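Long-range contact in phosphatidylserine synthase (Haemophilus influenzae, PDB 3HSI), which belongs to the phospholipase D superfamily, with two phospholipase D-like regions in one chain: residues Lys50-Gln61 / His82-Arg93. Sequence-based numbering, arbitrary orientation.
Sequences KKRIYVTALYWQ and HLDVKVLIDWHR
Lys86 lays its CB and CG over one face of the Tyr54 ring, a CH-pi contact with CB 4.2 Å from the ring centroid, while Arg52 CB lies at the ring's edge. Alongside this chain the phenol donates to Asp84 OD2, 2.6 Å from Tyr54 OH, from the syn side but tilted from the carboxylate plane. Asp84 OD1 takes Lys86 NZ in a 2.8 Å salt bridge, so both carboxylate oxygens are engaged. Lysine suits this place because its methylenes cover the ring and its ammonium group meets the carboxylate; Asn192 of helix 181-195 also bonds Tyr54 OH. At the C-terminal end the Arg93 guanidinium stacks on a face of Tyr59 as a cation-pi pair, planes 20° apart; CG opposite the backbone N (chi1 179°) and a bend at chi2 lay it there. Near the guanidinium edge but 18° out of its plane, Gln61 OE1 accepts from Arg93 NH2 at 3.2 Å; Asn107 is Gln61's stronger polar partner. Asp90 OD2 holds Arg93 N in an Asx motif, and OD1 accepts from Leu141 N. On the other sheet face Val87 CG1 presses on Trp60 CE3 at 3.6 Å and meets Val55; compact beta-branched residues fit this layer beneath helix 64-79. Backbone bonds such as Leu88 N to Val55 O (2.7 Å) join parallel strands 52-56 and 84-90 of a beta-alpha-beta crossover in this phospholipase D-type fold.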
ATOM      1  N   LYS C  50     -32.452  21.609  14.741  1.00 26.11           N
ATOM      2  CA  LYS C  50     -33.538  22.136  13.946  1.00 26.67           C
ATOM      3  C   LYS C  50     -33.283  22.160  12.429  1.00 26.21           C
ATOM      4  O   LYS C  50     -34.226  22.106  11.667  1.00 26.12           O
ATOM      5  CB  LYS C  50     -33.892  23.550  14.416  1.00 27.32           C
ATOM      6  CG  LYS C  50     -34.853  23.585  15.586  1.00 30.72           C
ATOM      7  CD  LYS C  50     -34.121  24.016  16.814  1.00 36.39           C
ATOM      8  CE  LYS C  50     -34.986  23.892  18.074  1.00 39.79           C
ATOM      9  NZ  LYS C  50     -34.090  24.140  19.255  1.00 41.20           N
ATOM     10  N   LYS C  51     -32.027  22.240  12.002  1.00 25.59           N
ATOM     11  CA  LYS C  51     -31.699  22.373  10.584  1.00 25.87           C
ATOM     12  C   LYS C  51     -30.959  21.177  10.001  1.00 25.31           C
ATOM     13  O   LYS C  51     -31.319  20.674   8.948  1.00 25.41           O
ATOM     14  CB  LYS C  51     -30.891  23.664  10.369  1.00 26.19           C
ATOM     15  CG  LYS C  51     -31.743  24.929  10.673  1.00 30.37           C
ATOM     16  CD  LYS C  51     -30.904  26.066  11.245  1.00 36.03           C
ATOM     17  CE  LYS C  51     -31.677  27.391  11.173  1.00 38.99           C
ATOM     18  NZ  LYS C  51     -30.758  28.585  11.104  1.00 42.95           N
ATOM     19  N   ARG C  52     -29.926  20.707  10.681  1.00 24.47           N
ATOM     20  CA  ARG C  52     -29.089  19.650  10.095  1.00 24.50           C
ATOM     21  C   ARG C  52     -28.346  18.828  11.135  1.00 24.37           C
ATOM     22  O   ARG C  52     -28.081  19.315  12.260  1.00 24.21           O
ATOM     23  CB  ARG C  52     -28.059  20.255   9.140  1.00 23.99           C
ATOM     24  CG  ARG C  52     -26.981  21.083   9.881  1.00 23.53           C
ATOM     25  CD  ARG C  52     -26.254  22.014   8.942  1.00 20.40           C
ATOM     26  NE  ARG C  52     -25.407  22.911   9.717  1.00 23.77           N
ATOM     27  CZ  ARG C  52     -24.629  23.860   9.207  1.00 23.82           C
ATOM     28  NH1 ARG C  52     -24.565  24.064   7.887  1.00 20.54           N
ATOM     29  NH2 ARG C  52     -23.910  24.603  10.030  1.00 23.68           N
ATOM     30  N   ILE C  53     -28.007  17.602  10.724  1.00 23.78           N
ATOM     31  CA  ILE C  53     -27.187  16.693  11.485  1.00 23.87           C
ATOM     32  C   ILE C  53     -26.296  15.949  10.507  1.00 24.38           C
ATOM     33  O   ILE C  53     -26.786  15.136   9.710  1.00 25.68           O
ATOM     34  CB  ILE C  53     -28.023  15.677  12.308  1.00 23.79           C
ATOM     35  CG1 ILE C  53     -28.833  16.398  13.414  1.00 23.32           C
ATOM     36  CG2 ILE C  53     -27.103  14.593  12.915  1.00 22.59           C
ATOM     37  CD1 ILE C  53     -29.913  15.536  14.095  1.00 23.57           C
ATOM     38  N   TYR C  54     -25.010  16.271  10.551  1.00 23.54           N
ATOM     39  CA  TYR C  54     -23.973  15.587   9.785  1.00 24.26           C
ATOM     40  C   TYR C  54     -23.046  14.856  10.736  1.00 24.45           C
ATOM     41  O   TYR C  54     -22.643  15.405  11.781  1.00 25.41           O
ATOM     42  CB  TYR C  54     -23.154  16.578   8.930  1.00 23.39           C
ATOM     43  CG  TYR C  54     -23.882  17.103   7.679  1.00 23.82           C
ATOM     44  CD1 TYR C  54     -23.408  16.796   6.385  1.00 24.21           C
ATOM     45  CD2 TYR C  54     -25.038  17.874   7.791  1.00 23.47           C
ATOM     46  CE1 TYR C  54     -24.062  17.262   5.241  1.00 25.15           C
ATOM     47  CE2 TYR C  54     -25.709  18.347   6.652  1.00 25.51           C
ATOM     48  CZ  TYR C  54     -25.213  18.038   5.382  1.00 25.04           C
ATOM     49  OH  TYR C  54     -25.861  18.512   4.268  1.00 25.60           O
ATOM     50  N   VAL C  55     -22.709  13.636  10.356  1.00 24.15           N
ATOM     51  CA  VAL C  55     -21.854  12.747  11.111  1.00 24.27           C
ATOM     52  C   VAL C  55     -20.941  12.059  10.097  1.00 24.48           C
ATOM     53  O   VAL C  55     -21.437  11.567   9.078  1.00 24.86           O
ATOM     54  CB  VAL C  55     -22.699  11.671  11.830  1.00 24.14           C
ATOM     55  CG1 VAL C  55     -21.826  10.543  12.355  1.00 24.97           C
ATOM     56  CG2 VAL C  55     -23.510  12.280  12.980  1.00 24.65           C
ATOM     57  N   THR C  56     -19.626  12.113  10.333  1.00 24.00           N
ATOM     58  CA  THR C  56     -18.644  11.262   9.651  1.00 25.74           C
ATOM     59  C   THR C  56     -18.023  10.472  10.789  1.00 24.51           C
ATOM     60  O   THR C  56     -17.588  11.056  11.756  1.00 24.68           O
ATOM     61  CB  THR C  56     -17.470  12.040   8.910  1.00 26.07           C
ATOM     62  OG1 THR C  56     -16.832  12.947   9.840  1.00 32.41           O
ATOM     63  CG2 THR C  56     -17.955  12.816   7.732  1.00 25.88           C
ATOM     64  N   ALA C  57     -18.048   9.149  10.701  1.00 23.96           N
ATOM     65  CA  ALA C  57     -17.435   8.291  11.705  1.00 22.87           C
ATOM     66  C   ALA C  57     -16.883   7.082  10.962  1.00 22.65           C
ATOM     67  O   ALA C  57     -17.229   6.865   9.792  1.00 23.06           O
ATOM     68  CB  ALA C  57     -18.455   7.885  12.771  1.00 22.19           C
ATOM     69  N   LEU C  58     -15.976   6.344  11.588  1.00 22.22           N
ATOM     70  CA  LEU C  58     -15.487   5.105  10.994  1.00 21.91           C
ATOM     71  C   LEU C  58     -16.664   4.114  10.882  1.00 22.67           C
ATOM     72  O   LEU C  58     -16.916   3.534   9.815  1.00 22.00           O
ATOM     73  CB  LEU C  58     -14.372   4.498  11.827  1.00 21.03           C
ATOM     74  CG  LEU C  58     -13.804   3.150  11.296  1.00 24.49           C
ATOM     75  CD1 LEU C  58     -13.291   3.243   9.843  1.00 20.39           C
ATOM     76  CD2 LEU C  58     -12.691   2.589  12.237  1.00 22.57           C
ATOM     77  N   TYR C  59     -17.430   3.966  11.953  1.00 22.78           N
ATOM     78  CA  TYR C  59     -18.582   3.091  11.876  1.00 23.21           C
ATOM     79  C   TYR C  59     -19.657   3.494  12.835  1.00 23.40           C
ATOM     80  O   TYR C  59     -19.425   4.291  13.737  1.00 24.02           O
ATOM     81  CB  TYR C  59     -18.184   1.628  12.088  1.00 23.05           C
ATOM     82  CG  TYR C  59     -17.512   1.296  13.408  1.00 25.73           C
ATOM     83  CD1 TYR C  59     -18.257   0.837  14.487  1.00 28.61           C
ATOM     84  CD2 TYR C  59     -16.125   1.381  13.556  1.00 27.56           C
ATOM     85  CE1 TYR C  59     -17.651   0.483  15.675  1.00 29.69           C
ATOM     86  CE2 TYR C  59     -15.506   1.036  14.745  1.00 28.14           C
ATOM     87  CZ  TYR C  59     -16.277   0.590  15.805  1.00 29.26           C
ATOM     88  OH  TYR C  59     -15.691   0.233  16.997  1.00 28.22           O
ATOM     89  N   TRP C  60     -20.851   2.945  12.622  1.00 23.37           N
ATOM     90  CA  TRP C  60     -21.950   3.122  13.518  1.00 22.59           C
ATOM     91  C   TRP C  60     -22.570   1.729  13.671  1.00 23.04           C
ATOM     92  O   TRP C  60     -23.183   1.189  12.749  1.00 21.83           O
ATOM     93  CB  TRP C  60     -22.918   4.134  12.930  1.00 22.17           C
ATOM     94  CG  TRP C  60     -24.089   4.461  13.764  1.00 21.74           C
ATOM     95  CD1 TRP C  60     -24.840   3.600  14.517  1.00 23.44           C
ATOM     96  CD2 TRP C  60     -24.713   5.743  13.875  1.00 20.76           C
ATOM     97  NE1 TRP C  60     -25.886   4.272  15.100  1.00 20.59           N
ATOM     98  CE2 TRP C  60     -25.828   5.591  14.725  1.00 20.61           C
ATOM     99  CE3 TRP C  60     -24.438   7.009  13.328  1.00 19.57           C
ATOM    100  CZ2 TRP C  60     -26.679   6.660  15.049  1.00 20.76           C
ATOM    101  CZ3 TRP C  60     -25.286   8.075  13.647  1.00 19.94           C
ATOM    102  CH2 TRP C  60     -26.376   7.894  14.519  1.00 21.29           C
ATOM    103  N   GLN C  61     -22.369   1.150  14.855  1.00 23.41           N
ATOM    104  CA  GLN C  61     -22.638  -0.267  15.090  1.00 23.29           C
ATOM    105  C   GLN C  61     -24.100  -0.533  15.438  1.00 23.90           C
ATOM    106  O   GLN C  61     -24.740   0.249  16.131  1.00 23.71           O
ATOM    107  CB  GLN C  61     -21.751  -0.745  16.231  1.00 22.92           C
ATOM    108  CG  GLN C  61     -21.768  -2.225  16.499  1.00 22.53           C
ATOM    109  CD  GLN C  61     -21.051  -3.014  15.403  1.00 23.75           C
ATOM    110  OE1 GLN C  61     -20.190  -2.487  14.692  1.00 25.77           O
ATOM    111  NE2 GLN C  61     -21.413  -4.271  15.259  1.00 24.10           N
ATOM    112  N   HIS C  82     -38.077  18.303   7.346  1.00 29.96           N
ATOM    113  CA  HIS C  82     -37.037  18.939   6.514  1.00 29.20           C
ATOM    114  C   HIS C  82     -35.629  18.931   7.118  1.00 29.11           C
ATOM    115  O   HIS C  82     -34.704  19.514   6.544  1.00 29.18           O
ATOM    116  CB  HIS C  82     -37.426  20.374   6.131  1.00 29.15           C
ATOM    117  CG  HIS C  82     -38.823  20.499   5.614  1.00 29.43           C
ATOM    118  ND1 HIS C  82     -39.336  19.659   4.645  1.00 29.89           N
ATOM    119  CD2 HIS C  82     -39.812  21.366   5.926  1.00 29.03           C
ATOM    120  CE1 HIS C  82     -40.589  19.991   4.404  1.00 29.97           C
ATOM    121  NE2 HIS C  82     -40.903  21.020   5.172  1.00 30.15           N
ATOM    122  N   LEU C  83     -35.456  18.279   8.267  1.00 28.31           N
ATOM    123  CA  LEU C  83     -34.137  18.151   8.848  1.00 27.51           C
ATOM    124  C   LEU C  83     -33.192  17.480   7.839  1.00 27.16           C
ATOM    125  O   LEU C  83     -33.460  16.402   7.322  1.00 27.39           O
ATOM    126  CB  LEU C  83     -34.204  17.359  10.151  1.00 27.83           C
ATOM    127  CG  LEU C  83     -32.977  17.375  11.087  1.00 28.69           C
ATOM    128  CD1 LEU C  83     -32.799  18.706  11.813  1.00 25.80           C
ATOM    129  CD2 LEU C  83     -33.163  16.266  12.102  1.00 30.91           C
ATOM    130  N   ASP C  84     -32.090  18.142   7.548  1.00 26.39           N
ATOM    131  CA  ASP C  84     -31.091  17.597   6.641  1.00 26.71           C
ATOM    132  C   ASP C  84     -30.175  16.675   7.465  1.00 25.89           C
ATOM    133  O   ASP C  84     -29.328  17.170   8.192  1.00 25.72           O
ATOM    134  CB  ASP C  84     -30.323  18.771   6.010  1.00 26.72           C
ATOM    135  CG  ASP C  84     -29.219  18.331   5.058  1.00 29.42           C
ATOM    136  OD1 ASP C  84     -29.212  17.154   4.604  1.00 31.03           O
ATOM    137  OD2 ASP C  84     -28.349  19.186   4.774  1.00 29.78           O
ATOM    138  N   VAL C  85     -30.389  15.353   7.404  1.00 25.27           N
ATOM    139  CA  VAL C  85     -29.553  14.373   8.147  1.00 25.06           C
ATOM    140  C   VAL C  85     -28.681  13.555   7.187  1.00 25.37           C
ATOM    141  O   VAL C  85     -29.211  12.888   6.302  1.00 26.02           O
ATOM    142  CB  VAL C  85     -30.384  13.372   9.024  1.00 24.53           C
ATOM    143  CG1 VAL C  85     -29.450  12.475   9.867  1.00 25.97           C
ATOM    144  CG2 VAL C  85     -31.315  14.078   9.925  1.00 23.37           C
ATOM    145  N   LYS C  86     -27.360  13.578   7.384  1.00 24.87           N
ATOM    146  CA  LYS C  86     -26.437  12.777   6.565  1.00 24.92           C
ATOM    147  C   LYS C  86     -25.439  12.121   7.475  1.00 24.25           C
ATOM    148  O   LYS C  86     -24.832  12.794   8.297  1.00 24.82           O
ATOM    149  CB  LYS C  86     -25.715  13.629   5.505  1.00 24.46           C
ATOM    150  CG  LYS C  86     -26.699  14.367   4.595  1.00 24.91           C
ATOM    151  CD  LYS C  86     -26.410  14.194   3.122  1.00 28.34           C
ATOM    152  CE  LYS C  86     -27.544  14.760   2.276  1.00 28.91           C
ATOM    153  NZ  LYS C  86     -27.637  16.248   2.430  1.00 30.20           N
ATOM    154  N   VAL C  87     -25.331  10.804   7.381  1.00 23.70           N
ATOM    155  CA  VAL C  87     -24.371  10.048   8.192  1.00 23.16           C
ATOM    156  C   VAL C  87     -23.439   9.348   7.219  1.00 23.75           C
ATOM    157  O   VAL C  87     -23.878   8.503   6.411  1.00 23.95           O
ATOM    158  CB  VAL C  87     -25.079   9.024   9.162  1.00 22.84           C
ATOM    159  CG1 VAL C  87     -24.069   8.231   9.974  1.00 18.59           C
ATOM    160  CG2 VAL C  87     -26.081   9.781  10.111  1.00 21.32           C
ATOM    161  N   LEU C  88     -22.159   9.712   7.270  1.00 24.18           N
ATOM    162  CA  LEU C  88     -21.155   9.060   6.397  1.00 24.23           C
ATOM    163  C   LEU C  88     -20.281   8.109   7.222  1.00 23.93           C
ATOM    164  O   LEU C  88     -19.691   8.520   8.215  1.00 24.29           O
ATOM    165  CB  LEU C  88     -20.296  10.098   5.652  1.00 23.83           C
ATOM    166  CG  LEU C  88     -20.890  10.886   4.477  1.00 25.03           C
ATOM    167  CD1 LEU C  88     -22.101  11.739   4.913  1.00 22.79           C
ATOM    168  CD2 LEU C  88     -19.840  11.775   3.772  1.00 23.56           C
ATOM    169  N   ILE C  89     -20.241   6.839   6.836  1.00 23.12           N
ATOM    170  CA  ILE C  89     -19.378   5.872   7.510  1.00 23.45           C
ATOM    171  C   ILE C  89     -18.575   5.152   6.451  1.00 23.24           C
ATOM    172  O   ILE C  89     -18.880   5.241   5.259  1.00 23.57           O
ATOM    173  CB  ILE C  89     -20.159   4.838   8.434  1.00 23.69           C
ATOM    174  CG1 ILE C  89     -21.286   4.071   7.683  1.00 23.78           C
ATOM    175  CG2 ILE C  89     -20.616   5.499   9.728  1.00 22.31           C
ATOM    176  CD1 ILE C  89     -22.684   4.739   7.660  1.00 26.12           C
ATOM    177  N   ASP C  90     -17.550   4.439   6.876  1.00 23.36           N
ATOM    178  CA  ASP C  90     -16.710   3.740   5.930  1.00 23.30           C
ATOM    179  C   ASP C  90     -17.572   2.673   5.225  1.00 22.96           C
ATOM    180  O   ASP C  90     -18.334   1.946   5.870  1.00 23.10           O
ATOM    181  CB  ASP C  90     -15.507   3.121   6.635  1.00 23.64           C
ATOM    182  CG  ASP C  90     -14.559   2.483   5.663  1.00 27.05           C
ATOM    183  OD1 ASP C  90     -13.699   3.228   5.135  1.00 27.30           O
ATOM    184  OD2 ASP C  90     -14.708   1.251   5.390  1.00 29.30           O
ATOM    185  N   TRP C  91     -17.454   2.627   3.907  1.00 21.87           N
ATOM    186  CA  TRP C  91     -18.169   1.692   3.058  1.00 21.99           C
ATOM    187  C   TRP C  91     -17.849   0.209   3.365  1.00 21.75           C
ATOM    188  O   TRP C  91     -18.776  -0.563   3.549  1.00 20.86           O
ATOM    189  CB  TRP C  91     -17.859   2.021   1.621  1.00 21.13           C
ATOM    190  CG  TRP C  91     -18.184   0.976   0.616  1.00 23.43           C
ATOM    191  CD1 TRP C  91     -17.320   0.025   0.087  1.00 22.39           C
ATOM    192  CD2 TRP C  91     -19.439   0.788  -0.043  1.00 20.62           C
ATOM    193  NE1 TRP C  91     -17.979  -0.736  -0.844  1.00 22.23           N
ATOM    194  CE2 TRP C  91     -19.273  -0.293  -0.951  1.00 24.04           C
ATOM    195  CE3 TRP C  91     -20.682   1.429   0.037  1.00 24.32           C
ATOM    196  CZ2 TRP C  91     -20.322  -0.760  -1.770  1.00 24.96           C
ATOM    197  CZ3 TRP C  91     -21.738   0.969  -0.786  1.00 25.32           C
ATOM    198  CH2 TRP C  91     -21.538  -0.120  -1.675  1.00 25.62           C
ATOM    199  N   HIS C  92     -16.565  -0.169   3.427  1.00 21.76           N
ATOM    200  CA  HIS C  92     -16.175  -1.572   3.690  1.00 22.68           C
ATOM    201  C   HIS C  92     -16.542  -2.015   5.126  1.00 23.18           C
ATOM    202  O   HIS C  92     -17.091  -3.091   5.352  1.00 23.15           O
ATOM    203  CB  HIS C  92     -14.672  -1.768   3.501  1.00 22.95           C
ATOM    204  CG  HIS C  92     -14.163  -1.362   2.157  1.00 23.44           C
ATOM    205  ND1 HIS C  92     -14.372  -2.120   1.021  1.00 22.76           N
ATOM    206  CD2 HIS C  92     -13.424  -0.295   1.772  1.00 20.94           C
ATOM    207  CE1 HIS C  92     -13.797  -1.528  -0.011  1.00 22.93           C
ATOM    208  NE2 HIS C  92     -13.220  -0.417   0.416  1.00 24.57           N
ATOM    209  N   ARG C  93     -16.258  -1.158   6.095  1.00 23.86           N
ATOM    210  CA  ARG C  93     -16.506  -1.484   7.489  1.00 24.58           C
ATOM    211  C   ARG C  93     -17.987  -1.734   7.747  1.00 24.46           C
ATOM    212  O   ARG C  93     -18.340  -2.638   8.514  1.00 24.74           O
ATOM    213  CB  ARG C  93     -15.902  -0.415   8.421  1.00 24.84           C
ATOM    214  CG  ARG C  93     -16.126  -0.644   9.905  1.00 28.33           C
ATOM    215  CD  ARG C  93     -15.523  -1.975  10.402  1.00 34.56           C
ATOM    216  NE  ARG C  93     -15.790  -2.125  11.832  1.00 38.28           N
ATOM    217  CZ  ARG C  93     -16.967  -2.494  12.344  1.00 41.91           C
ATOM    218  NH1 ARG C  93     -18.002  -2.781  11.537  1.00 42.59           N
ATOM    219  NH2 ARG C  93     -17.112  -2.588  13.664  1.00 40.17           N
TER
HETATM  220  O   HOH W   1     -18.623   1.586   8.718  1.00 26.88           O